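Local coordinates for DnaJ homolog dnj-2 (Caenorhabditis elegans, PDB 2QSA), which probably acts as a membrane-bound Hsp40-type co-chaperone of the DNAJC25 family, its N-terminal J domain, the part crystallised here, stimulating a partner Hsp70, at residues Gln90-Tyr93 with Asn94-Tyr98; Ala58-Arg61 with Phe62-Ile65; Glu22-Arg25 with Glu26-Asp29. All coordinates share one frame; numbering follows the deposited sequence. Where two conformers were deposited one is given.

Interaction 1: Gln90-Tyr93 with Asn94-Tyr98; sequences QRFY and NYYQY
The bond from Y96 N to F92 O, 2.8 Å with an N-H...O angle of 167°, is the shortest of four successive i to i+4 bonds that open helix 91-101. The first of the four, N94 N to Q90 O at 3.0 Å, reaches back to the N-cap residue. Side chains pair at the same spacing. R91, with CG anti to the backbone N (chi1 -173°) and the chain straight from CG to NE, runs alongside Y95 and ends with its guanidinium over the ring face, displaced from the centre. R91 CZ is 4.0 Å from the Y95 ring centroid and 27° off the normal, a stacked cation-pi pair. Without the Y95 ring, as with an alanine here, the guanidinium of R91 would probably lose the face it stacks on and be freer to turn, and E9 would lose its weak hydrogen bond to the hydroxyl. Two residues further on, with chi1 at -61°, Q97 puts CG over the face of the Y93 ring, 3.8 Å from the centroid, as a CH-pi contact. F92 CE2 rests against Y96 CB at 4.1 Å. Buried N94 gives ND2 to H87 O, and Q90 OE1 bonds Y83 OH. The helix start thus lies against helix 75-86 through N94 and Q97, while Y95 and Y98 meet the N-terminal loop at L10.

Interaction 2: Ala58-Arg61 with Phe62-Ile65; sequences AEER and FRVI
A58-R61 and F62-I65 are consecutive turns of helix 52-73, joined by i to i+4 bonds such as F62 N to A58 O at 2.8 Å and R63 N to E59 O at 2.9 Å. The ladder is irregular at one step. V64 N stands 3.7 Å from E60 O and makes instead a weak i to i+3 bond to R61 O, its N-H...O angle only 119°; the same oxygen receives I65 N in a straighter bond. Among the side chains, R63 bends at chi3 (-74°), which folds its guanidinium back over the preceding turn, with E59 O and E60 CA beneath one face. The charged atoms E59 OE1 and R63 NH1 remain 4.5 Å apart, beyond a salt bridge. One water closes that gap, donating to E59 OE1 at 2.9 Å and accepting from R63 NH1 at 2.7 Å; it lies at the edge of the guanidinium, in its plane. R61 is bent at chi2, and its NH1 passes V64 CG1 at 3.7 Å on the way to a salt bridge with E15. F62 and I65 pack on Y37, A41 and L40 of helix 30-43, the antiparallel partner in the J-domain hairpin, whose connecting loop carries the HPD motif; R61 and V64 lie against V20 of helix 17-20.

Interaction 3: Glu22-Arg25 with Glu26-Asp29; sequences EVNR and EEFD
N24 and E26 form an Asx turn, inside the loop that leads from helix 17-20 of the J domain to helix 30-43. Its hydrogen bonds come first. A chi1 of 178° swings the N24 amide to the side opposite its own backbone N and brings OD1 within reach of E26 N, which donates to N24 OD1 at 3.1 Å. The donor stands above the amide plane, 63° out of it, rather than on a lone pair. Backbone bonds tighten the same bend: E27 N reaches N24 O at 3.1 Å, and F28 N makes a long, weak bond to R25 O at 3.4 Å. Two consecutive i to i+3 bonds therefore overlap with the side-chain bond, so N24 contributes both of its oxygens to the turn. Charge interactions lead outward. R25, its chain extended, carries NH1 to a salt bridge with D86, and the F28 ring makes a cation-pi contact with K78; the loop is thereby tied to helix 75-86. Apolar contacts join the loop to the neighbouring helices, V23 touching L33 and A36 and F28 touching Y18 and L33. At the exit D29 is the N-cap of helix 30-43, its OD1 accepting from K32 N. Within the turn itself, F28 CB packs 3.4 Å from R25 O.

Overall arrangement
All three are local contacts at the surface, each within one continuous run of chain, and their centres lie 21 to 25 Å apart without touching. Interactions 1 and 2 are helical, but their chemistry differs: at the start of helix 91-101 aromatic faces receive a guanidinium and a methylene, whereas in the middle of helix 52-73 charges are spanned by water and one backbone step is irregular. Interaction 3 replaces the helix ladder by a side-chain-assisted turn. Interactions 2 and 3 both have partners in helices 17-20 and 30-43, from opposite sides of the chain's centre, while interactions 1 and 3 both reach helix 75-86.

Interaction 1: Gln90-Tyr93 with Asn94-Tyr98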
ATOM      1  N   GLN A  90       8.695  -3.696  17.080  1.00 20.81           N
ATOM      2  CA  GLN A  90       9.016  -5.107  16.885  0.60 20.02           C
ATOM      3  C   GLN A  90       9.639  -5.311  15.500  1.00 20.02           C
ATOM      4  O   GLN A  90       9.087  -5.971  14.637  1.00 19.73           O
ATOM      5  CB  GLN A  90       7.798  -5.976  17.149  0.60 19.41           C
ATOM      6  CG  GLN A  90       7.265  -5.758  18.605  0.60 18.44           C
ATOM      7  CD  GLN A  90       6.104  -6.663  18.965  0.60 19.53           C
ATOM      8  OE1 GLN A  90       5.868  -7.693  18.333  0.60 18.01           O
ATOM      9  NE2 GLN A  90       5.376  -6.282  20.008  0.60 18.58           N
ATOM     10  N   ARG A  91      10.826  -4.732  15.324  1.00 20.50           N
ATOM     11  CA  ARG A  91      11.428  -4.645  13.980  1.00 20.72           C
ATOM     12  C   ARG A  91      11.657  -6.003  13.336  1.00 19.80           C
ATOM     13  O   ARG A  91      11.246  -6.238  12.180  1.00 18.26           O
ATOM     14  CB  ARG A  91      12.765  -3.912  14.030  1.00 20.77           C
ATOM     15  CG  ARG A  91      13.341  -3.661  12.628  1.00 22.91           C
ATOM     16  CD  ARG A  91      14.802  -3.143  12.679  1.00 24.30           C
ATOM     17  NE  ARG A  91      15.293  -2.635  11.388  1.00 30.34           N
ATOM     18  CZ  ARG A  91      15.994  -3.339  10.487  1.00 34.03           C
ATOM     19  NH1 ARG A  91      16.294  -4.621  10.691  1.00 33.65           N
ATOM     20  NH2 ARG A  91      16.404  -2.743   9.369  1.00 35.29           N
ATOM     21  N   PHE A  92      12.351  -6.891  14.049  1.00 19.34           N
ATOM     22  CA  PHE A  92      12.683  -8.161  13.423  1.00 18.46           C
ATOM     23  C   PHE A  92      11.408  -8.942  13.060  1.00 18.69           C
ATOM     24  O   PHE A  92      11.280  -9.443  11.947  1.00 18.02           O
ATOM     25  CB  PHE A  92      13.635  -8.987  14.295  1.00 18.56           C
ATOM     26  CG  PHE A  92      14.240 -10.121  13.536  1.00 18.37           C
ATOM     27  CD1 PHE A  92      15.580 -10.059  13.114  1.00 22.64           C
ATOM     28  CD2 PHE A  92      13.464 -11.243  13.211  1.00 17.02           C
ATOM     29  CE1 PHE A  92      16.140 -11.132  12.397  1.00 19.75           C
ATOM     30  CE2 PHE A  92      14.028 -12.324  12.472  1.00 20.86           C
ATOM     31  CZ  PHE A  92      15.373 -12.223  12.061  1.00 18.70           C
ATOM     32  N   TYR A  93      10.464  -9.011  13.989  1.00 17.49           N
ATOM     33  CA  TYR A  93       9.227  -9.725  13.735  1.00 18.86           C
ATOM     34  C   TYR A  93       8.518  -9.129  12.479  1.00 18.38           C
ATOM     35  O   TYR A  93       8.080  -9.848  11.588  1.00 18.52           O
ATOM     36  CB  TYR A  93       8.341  -9.589  14.983  1.00 19.86           C
ATOM     37  CG  TYR A  93       7.009 -10.293  14.820  1.00 23.57           C
ATOM     38  CD1 TYR A  93       6.910 -11.680  14.926  1.00 26.59           C
ATOM     39  CD2 TYR A  93       5.863  -9.560  14.485  1.00 24.02           C
ATOM     40  CE1 TYR A  93       5.662 -12.309  14.745  1.00 30.19           C
ATOM     41  CE2 TYR A  93       4.632 -10.183  14.282  1.00 28.00           C
ATOM     42  CZ  TYR A  93       4.534 -11.531  14.412  1.00 27.16           C
ATOM     43  OH  TYR A  93       3.280 -12.086  14.172  1.00 29.56           O
ATOM     44  N   ASN A  94       8.405  -7.817  12.412  1.00 18.43           N
ATOM     45  CA  ASN A  94       7.694  -7.188  11.280  1.00 18.17           C
ATOM     46  C   ASN A  94       8.394  -7.422   9.951  1.00 17.82           C
ATOM     47  O   ASN A  94       7.758  -7.760   8.929  1.00 17.97           O
ATOM     48  CB  ASN A  94       7.541  -5.689  11.525  1.00 18.41           C
ATOM     49  CG  ASN A  94       6.581  -5.390  12.674  1.00 18.64           C
ATOM     50  OD1 ASN A  94       5.633  -6.139  12.889  1.00 18.03           O
ATOM     51  ND2 ASN A  94       6.806  -4.266  13.374  1.00 18.15           N
ATOM     52  N   TYR A  95       9.716  -7.303   9.956  1.00 17.92           N
ATOM     53  CA  TYR A  95      10.462  -7.626   8.747  1.00 18.40           C
ATOM     54  C   TYR A  95      10.302  -9.090   8.356  1.00 18.42           C
ATOM     55  O   TYR A  95      10.101  -9.399   7.176  1.00 19.26           O
ATOM     56  CB  TYR A  95      11.948  -7.322   8.944  1.00 19.05           C
ATOM     57  CG  TYR A  95      12.356  -5.875   8.699  1.00 19.70           C
ATOM     58  CD1 TYR A  95      11.834  -4.834   9.465  1.00 21.71           C
ATOM     59  CD2 TYR A  95      13.312  -5.568   7.732  1.00 23.85           C
ATOM     60  CE1 TYR A  95      12.238  -3.496   9.243  1.00 19.52           C
ATOM     61  CE2 TYR A  95      13.727  -4.234   7.511  1.00 24.48           C
ATOM     62  CZ  TYR A  95      13.186  -3.218   8.292  1.00 23.48           C
ATOM     63  OH  TYR A  95      13.568  -1.893   8.093  1.00 25.20           O
ATOM     64  N   TYR A  96      10.443  -9.993   9.335  1.00 17.86           N
ATOM     65  CA  TYR A  96      10.291 -11.424   9.097  1.00 19.43           C
ATOM     66  C   TYR A  96       8.901 -11.742   8.480  1.00 20.33           C
ATOM     67  O   TYR A  96       8.794 -12.468   7.466  1.00 21.34           O
ATOM     68  CB  TYR A  96      10.457 -12.171  10.437  1.00 19.65           C
ATOM     69  CG  TYR A  96      10.222 -13.654  10.320  1.00 20.34           C
ATOM     70  CD1 TYR A  96      11.190 -14.488   9.773  1.00 22.63           C
ATOM     71  CD2 TYR A  96       9.015 -14.205  10.700  1.00 20.41           C
ATOM     72  CE1 TYR A  96      10.984 -15.841   9.629  1.00 24.33           C
ATOM     73  CE2 TYR A  96       8.774 -15.581  10.533  1.00 20.07           C
ATOM     74  CZ  TYR A  96       9.773 -16.379   9.997  1.00 22.77           C
ATOM     75  OH  TYR A  96       9.568 -17.733   9.827  1.00 22.76           O
ATOM     76  N   GLN A  97       7.837 -11.199   9.076  1.00 19.22           N
ATOM     77  CA  GLN A  97       6.486 -11.503   8.566  1.00 21.06           C
ATOM     78  C   GLN A  97       6.310 -10.980   7.140  1.00 21.73           C
ATOM     79  O   GLN A  97       5.687 -11.646   6.323  1.00 23.40           O
ATOM     80  CB  GLN A  97       5.385 -10.923   9.445  1.00 20.30           C
ATOM     81  CG  GLN A  97       5.364 -11.450  10.924  1.00 22.98           C
ATOM     82  CD  GLN A  97       5.307 -12.964  11.048  1.00 27.78           C
ATOM     83  OE1 GLN A  97       4.699 -13.662  10.231  1.00 27.30           O
ATOM     84  NE2 GLN A  97       5.942 -13.480  12.101  1.00 31.01           N
ATOM     85  N   TYR A  98       6.853  -9.795   6.866  1.00 21.11           N
ATOM     86  CA  TYR A  98       6.774  -9.211   5.514  1.00 22.03           C
ATOM     87  C   TYR A  98       7.480 -10.128   4.502  1.00 22.75           C
ATOM     88  O   TYR A  98       6.900 -10.562   3.483  1.00 20.88           O
ATOM     89  CB  TYR A  98       7.406  -7.825   5.510  1.00 21.45           C
ATOM     90  CG  TYR A  98       7.461  -7.168   4.138  1.00 19.77           C
ATOM     91  CD1 TYR A  98       6.316  -6.605   3.573  1.00 17.82           C
ATOM     92  CD2 TYR A  98       8.649  -7.086   3.430  1.00 21.46           C
ATOM     93  CE1 TYR A  98       6.345  -5.974   2.379  1.00 17.63           C
ATOM     94  CE2 TYR A  98       8.688  -6.473   2.170  1.00 20.68           C
ATOM     95  CZ  TYR A  98       7.528  -5.913   1.668  1.00 21.08           C
ATOM     96  OH  TYR A  98       7.547  -5.312   0.435  1.00 20.56           O
TER

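Interaction 2: Ala58-Arg61 with Phe62-Ile65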
ATOM      1  N   ALA A  58       3.865   8.323 -13.826  1.00 20.42           N
ATOM      2  CA  ALA A  58       2.564   7.689 -13.536  1.00 20.64           C
ATOM      3  C   ALA A  58       2.800   6.257 -13.054  1.00 21.67           C
ATOM      4  O   ALA A  58       2.211   5.851 -12.029  1.00 21.20           O
ATOM      5  CB  ALA A  58       1.649   7.710 -14.781  1.00 21.46           C
ATOM      6  N   GLU A  59       3.676   5.514 -13.750  1.00 20.76           N
ATOM      7  CA  GLU A  59       4.031   4.129 -13.334  1.00 21.39           C
ATOM      8  C   GLU A  59       4.581   4.080 -11.910  1.00 20.75           C
ATOM      9  O   GLU A  59       4.235   3.182 -11.124  1.00 19.48           O
ATOM     10  CB  GLU A  59       5.014   3.471 -14.315  1.00 21.81           C
ATOM     11  CG  GLU A  59       4.348   3.189 -15.615  1.00 25.88           C
ATOM     12  CD  GLU A  59       5.268   2.625 -16.682  1.00 35.21           C
ATOM     13  OE1 GLU A  59       6.210   1.878 -16.325  1.00 34.76           O
ATOM     14  OE2 GLU A  59       5.025   2.934 -17.879  1.00 36.52           O
ATOM     15  N   GLU A  60       5.414   5.060 -11.593  1.00 20.21           N
ATOM     16  CA  GLU A  60       5.996   5.205 -10.257  0.50 20.54           C
ATOM     17  C   GLU A  60       4.881   5.267  -9.220  1.00 19.11           C
ATOM     18  O   GLU A  60       4.903   4.547  -8.224  1.00 19.62           O
ATOM     19  CB  GLU A  60       6.814   6.498 -10.158  0.50 20.81           C
ATOM     20  CG  GLU A  60       8.257   6.403 -10.586  0.50 23.18           C
ATOM     21  CD  GLU A  60       8.953   7.775 -10.611  0.50 23.15           C
ATOM     22  OE1 GLU A  60       8.749   8.606  -9.676  0.50 28.11           O
ATOM     23  OE2 GLU A  60       9.715   8.020 -11.572  0.50 25.86           O
ATOM     24  N   ARG A  61       3.885   6.112  -9.458  1.00 17.98           N
ATOM     25  CA  ARG A  61       2.824   6.217  -8.443  1.00 15.80           C
ATOM     26  C   ARG A  61       1.918   4.963  -8.460  1.00 15.96           C
ATOM     27  O   ARG A  61       1.473   4.449  -7.404  1.00 15.37           O
ATOM     28  CB  ARG A  61       1.988   7.462  -8.683  1.00 17.43           C
ATOM     29  CG  ARG A  61       0.935   7.738  -7.611  1.00 16.25           C
ATOM     30  CD  ARG A  61       1.619   7.884  -6.209  1.00 15.96           C
ATOM     31  NE  ARG A  61       0.655   8.080  -5.130  1.00 16.14           N
ATOM     32  CZ  ARG A  61       0.983   7.857  -3.850  1.00 14.94           C
ATOM     33  NH1 ARG A  61       2.257   7.452  -3.586  1.00 15.10           N
ATOM     34  NH2 ARG A  61       0.117   8.017  -2.841  1.00 14.55           N
ATOM     35  N   PHE A  62       1.631   4.504  -9.668  1.00 16.17           N
ATOM     36  CA  PHE A  62       0.801   3.307  -9.848  1.00 15.94           C
ATOM     37  C   PHE A  62       1.337   2.136  -9.010  1.00 15.16           C
ATOM     38  O   PHE A  62       0.542   1.380  -8.384  1.00 15.16           O
ATOM     39  CB  PHE A  62       0.750   2.924 -11.332  1.00 16.38           C
ATOM     40  CG  PHE A  62      -0.280   1.848 -11.643  1.00 17.56           C
ATOM     41  CD1 PHE A  62      -1.515   2.197 -12.147  1.00 18.25           C
ATOM     42  CD2 PHE A  62      -0.014   0.502 -11.389  1.00 18.76           C
ATOM     43  CE1 PHE A  62      -2.499   1.194 -12.462  1.00 17.25           C
ATOM     44  CE2 PHE A  62      -0.967  -0.513 -11.678  1.00 19.55           C
ATOM     45  CZ  PHE A  62      -2.215  -0.150 -12.225  1.00 19.33           C
ATOM     46  N   ARG A  63       2.671   1.975  -8.994  1.00 15.59           N
ATOM     47  CA  ARG A  63       3.298   0.935  -8.175  1.00 16.87           C
ATOM     48  C   ARG A  63       2.909   1.023  -6.704  1.00 16.24           C
ATOM     49  O   ARG A  63       2.669   0.008  -6.062  1.00 15.15           O
ATOM     50  CB  ARG A  63       4.832   0.961  -8.330  1.00 18.12           C
ATOM     51  CG  ARG A  63       5.294   0.329  -9.654  1.00 22.57           C
ATOM     52  CD  ARG A  63       6.811   0.073  -9.641  1.00 23.64           C
ATOM     53  NE  ARG A  63       7.610   1.303  -9.779  1.00 32.53           N
ATOM     54  CZ  ARG A  63       7.946   1.859 -10.950  1.00 35.01           C
ATOM     55  NH1 ARG A  63       7.528   1.326 -12.089  1.00 35.23           N
ATOM     56  NH2 ARG A  63       8.670   2.976 -10.984  1.00 36.69           N
ATOM     57  N   VAL A  64       2.864   2.238  -6.170  1.00 14.82           N
ATOM     58  CA  VAL A  64       2.451   2.377  -4.757  1.00 15.33           C
ATOM     59  C   VAL A  64       0.978   1.985  -4.554  1.00 13.86           C
ATOM     60  O   VAL A  64       0.628   1.328  -3.547  1.00 14.02           O
ATOM     61  CB  VAL A  64       2.742   3.800  -4.239  1.00 14.11           C
ATOM     62  CG1 VAL A  64       2.492   3.843  -2.721  1.00 15.00           C
ATOM     63  CG2 VAL A  64       4.228   4.170  -4.591  1.00 16.96           C
ATOM     64  N   ILE A  65       0.104   2.471  -5.451  1.00 13.91           N
ATOM     65  CA  ILE A  65      -1.316   2.141  -5.414  0.50 14.57           C
ATOM     66  C   ILE A  65      -1.484   0.609  -5.393  1.00 14.01           C
ATOM     67  O   ILE A  65      -2.220   0.071  -4.563  1.00 14.62           O
ATOM     68  CB  ILE A  65      -2.062   2.789  -6.598  0.50 13.64           C
ATOM     69  CG1 ILE A  65      -2.065   4.318  -6.386  0.50 13.20           C
ATOM     70  CG2 ILE A  65      -3.460   2.220  -6.717  0.50 14.60           C
ATOM     71  CD1 ILE A  65      -2.015   5.115  -7.688  0.50 15.11           C
TER
HETATM   72  O   HOH W   1       8.328   2.481 -14.386  1.00 44.99           O

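Interaction 3: Glu22-Arg25 with Glu26-Asp29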
ATOM      1  N   GLU A  22      -6.892   6.069   0.336  1.00 18.52           N
ATOM      2  CA  GLU A  22      -7.908   6.947   0.951  1.00 20.83           C
ATOM      3  C   GLU A  22      -9.045   6.098   1.547  1.00 20.99           C
ATOM      4  O   GLU A  22     -10.229   6.420   1.410  1.00 21.10           O
ATOM      5  CB  GLU A  22      -8.394   8.012  -0.071  1.00 20.85           C
ATOM      6  CG  GLU A  22      -7.223   8.828  -0.704  1.00 24.96           C
ATOM      7  CD  GLU A  22      -7.596   9.701  -1.952  1.00 27.43           C
ATOM      8  OE1 GLU A  22      -8.567   9.408  -2.691  1.00 33.66           O
ATOM      9  OE2 GLU A  22      -6.848  10.673  -2.220  1.00 35.40           O
ATOM     10  N   VAL A  23      -8.683   4.981   2.169  1.00 19.83           N
ATOM     11  CA  VAL A  23      -9.642   4.163   2.910  1.00 22.04           C
ATOM     12  C   VAL A  23      -9.340   4.265   4.402  1.00 23.19           C
ATOM     13  O   VAL A  23      -8.240   4.656   4.800  1.00 24.94           O
ATOM     14  CB  VAL A  23      -9.660   2.679   2.484  1.00 22.24           C
ATOM     15  CG1 VAL A  23     -10.156   2.540   1.059  1.00 23.67           C
ATOM     16  CG2 VAL A  23      -8.322   2.080   2.626  1.00 23.29           C
ATOM     17  N   ASN A  24     -10.318   3.912   5.217  1.00 22.84           N
ATOM     18  CA  ASN A  24     -10.204   4.130   6.646  1.00 24.99           C
ATOM     19  C   ASN A  24     -10.028   2.765   7.313  1.00 23.02           C
ATOM     20  O   ASN A  24     -10.876   1.895   7.140  1.00 23.76           O
ATOM     21  CB  ASN A  24     -11.497   4.832   7.106  1.00 25.71           C
ATOM     22  CG  ASN A  24     -11.543   5.087   8.590  1.00 30.66           C
ATOM     23  OD1 ASN A  24     -10.599   4.785   9.325  1.00 36.20           O
ATOM     24  ND2 ASN A  24     -12.657   5.691   9.049  1.00 34.64           N
ATOM     25  N   ARG A  25      -8.949   2.560   8.066  1.00 22.69           N
ATOM     26  CA  ARG A  25      -8.770   1.270   8.752  1.00 21.65           C
ATOM     27  C   ARG A  25      -9.989   0.886   9.619  1.00 23.79           C
ATOM     28  O   ARG A  25     -10.447  -0.247   9.611  1.00 21.53           O
ATOM     29  CB  ARG A  25      -7.501   1.268   9.621  1.00 22.79           C
ATOM     30  CG  ARG A  25      -7.269  -0.003  10.378  1.00 19.34           C
ATOM     31  CD  ARG A  25      -5.935   0.044  11.129  1.00 22.86           C
ATOM     32  NE  ARG A  25      -5.821  -1.107  12.040  1.00 23.16           N
ATOM     33  CZ  ARG A  25      -4.837  -1.282  12.912  1.00 21.75           C
ATOM     34  NH1 ARG A  25      -3.873  -0.397  13.019  1.00 20.30           N
ATOM     35  NH2 ARG A  25      -4.840  -2.356  13.689  1.00 21.74           N
ATOM     36  N   GLU A  26     -10.535   1.863  10.337  1.00 24.95           N
ATOM     37  CA  GLU A  26     -11.627   1.559  11.255  0.60 27.08           C
ATOM     38  C   GLU A  26     -12.952   1.263  10.549  1.00 27.67           C
ATOM     39  O   GLU A  26     -13.835   0.664  11.156  1.00 29.71           O
ATOM     40  CB  GLU A  26     -11.776   2.658  12.320  0.60 27.63           C
ATOM     41  CG  GLU A  26     -10.448   3.194  12.909  0.60 31.31           C
ATOM     42  CD  GLU A  26      -9.492   2.111  13.433  0.60 35.35           C
ATOM     43  OE1 GLU A  26      -9.962   1.005  13.789  0.60 37.98           O
ATOM     44  OE2 GLU A  26      -8.268   2.376  13.505  0.60 36.16           O
ATOM     45  N   GLU A  27     -13.091   1.666   9.280  1.00 26.62           N
ATOM     46  CA  GLU A  27     -14.332   1.413   8.531  0.60 27.39           C
ATOM     47  C   GLU A  27     -14.033   0.598   7.270  1.00 26.46           C
ATOM     48  O   GLU A  27     -14.680   0.734   6.218  1.00 29.20           O
ATOM     49  CB  GLU A  27     -15.072   2.721   8.209  0.60 27.49           C
ATOM     50  CG  GLU A  27     -15.385   3.606   9.435  0.60 28.49           C
ATOM     51  CD  GLU A  27     -16.495   3.061  10.352  0.60 31.57           C
ATOM     52  OE1 GLU A  27     -17.318   2.236   9.909  0.60 34.52           O
ATOM     53  OE2 GLU A  27     -16.562   3.480  11.531  0.60 33.00           O
ATOM     54  N   PHE A  28     -13.053  -0.285   7.395  1.00 25.67           N
ATOM     55  CA  PHE A  28     -12.579  -1.097   6.276  1.00 23.41           C
ATOM     56  C   PHE A  28     -13.558  -2.182   5.850  1.00 23.03           C
ATOM     57  O   PHE A  28     -14.191  -2.834   6.691  1.00 22.86           O
ATOM     58  CB  PHE A  28     -11.283  -1.778   6.721  1.00 23.24           C
ATOM     59  CG  PHE A  28     -10.728  -2.739   5.711  1.00 22.15           C
ATOM     60  CD1 PHE A  28      -9.846  -2.305   4.725  1.00 23.27           C
ATOM     61  CD2 PHE A  28     -11.155  -4.073   5.696  1.00 21.46           C
ATOM     62  CE1 PHE A  28      -9.325  -3.195   3.790  1.00 22.75           C
ATOM     63  CE2 PHE A  28     -10.636  -4.976   4.762  1.00 21.38           C
ATOM     64  CZ  PHE A  28      -9.737  -4.531   3.797  1.00 23.30           C
ATOM     65  N   ASP A  29     -13.707  -2.363   4.544  1.00 21.62           N
ATOM     66  CA  ASP A  29     -14.143  -3.656   4.003  1.00 21.85           C
ATOM     67  C   ASP A  29     -13.633  -3.820   2.580  1.00 20.66           C
ATOM     68  O   ASP A  29     -13.176  -2.847   1.946  1.00 20.87           O
ATOM     69  CB  ASP A  29     -15.664  -3.887   4.081  1.00 20.94           C
ATOM     70  CG  ASP A  29     -16.472  -2.932   3.177  1.00 24.16           C
ATOM     71  OD1 ASP A  29     -16.231  -2.853   1.965  1.00 23.55           O
ATOM     72  OD2 ASP A  29     -17.424  -2.294   3.678  1.00 27.22           O
TER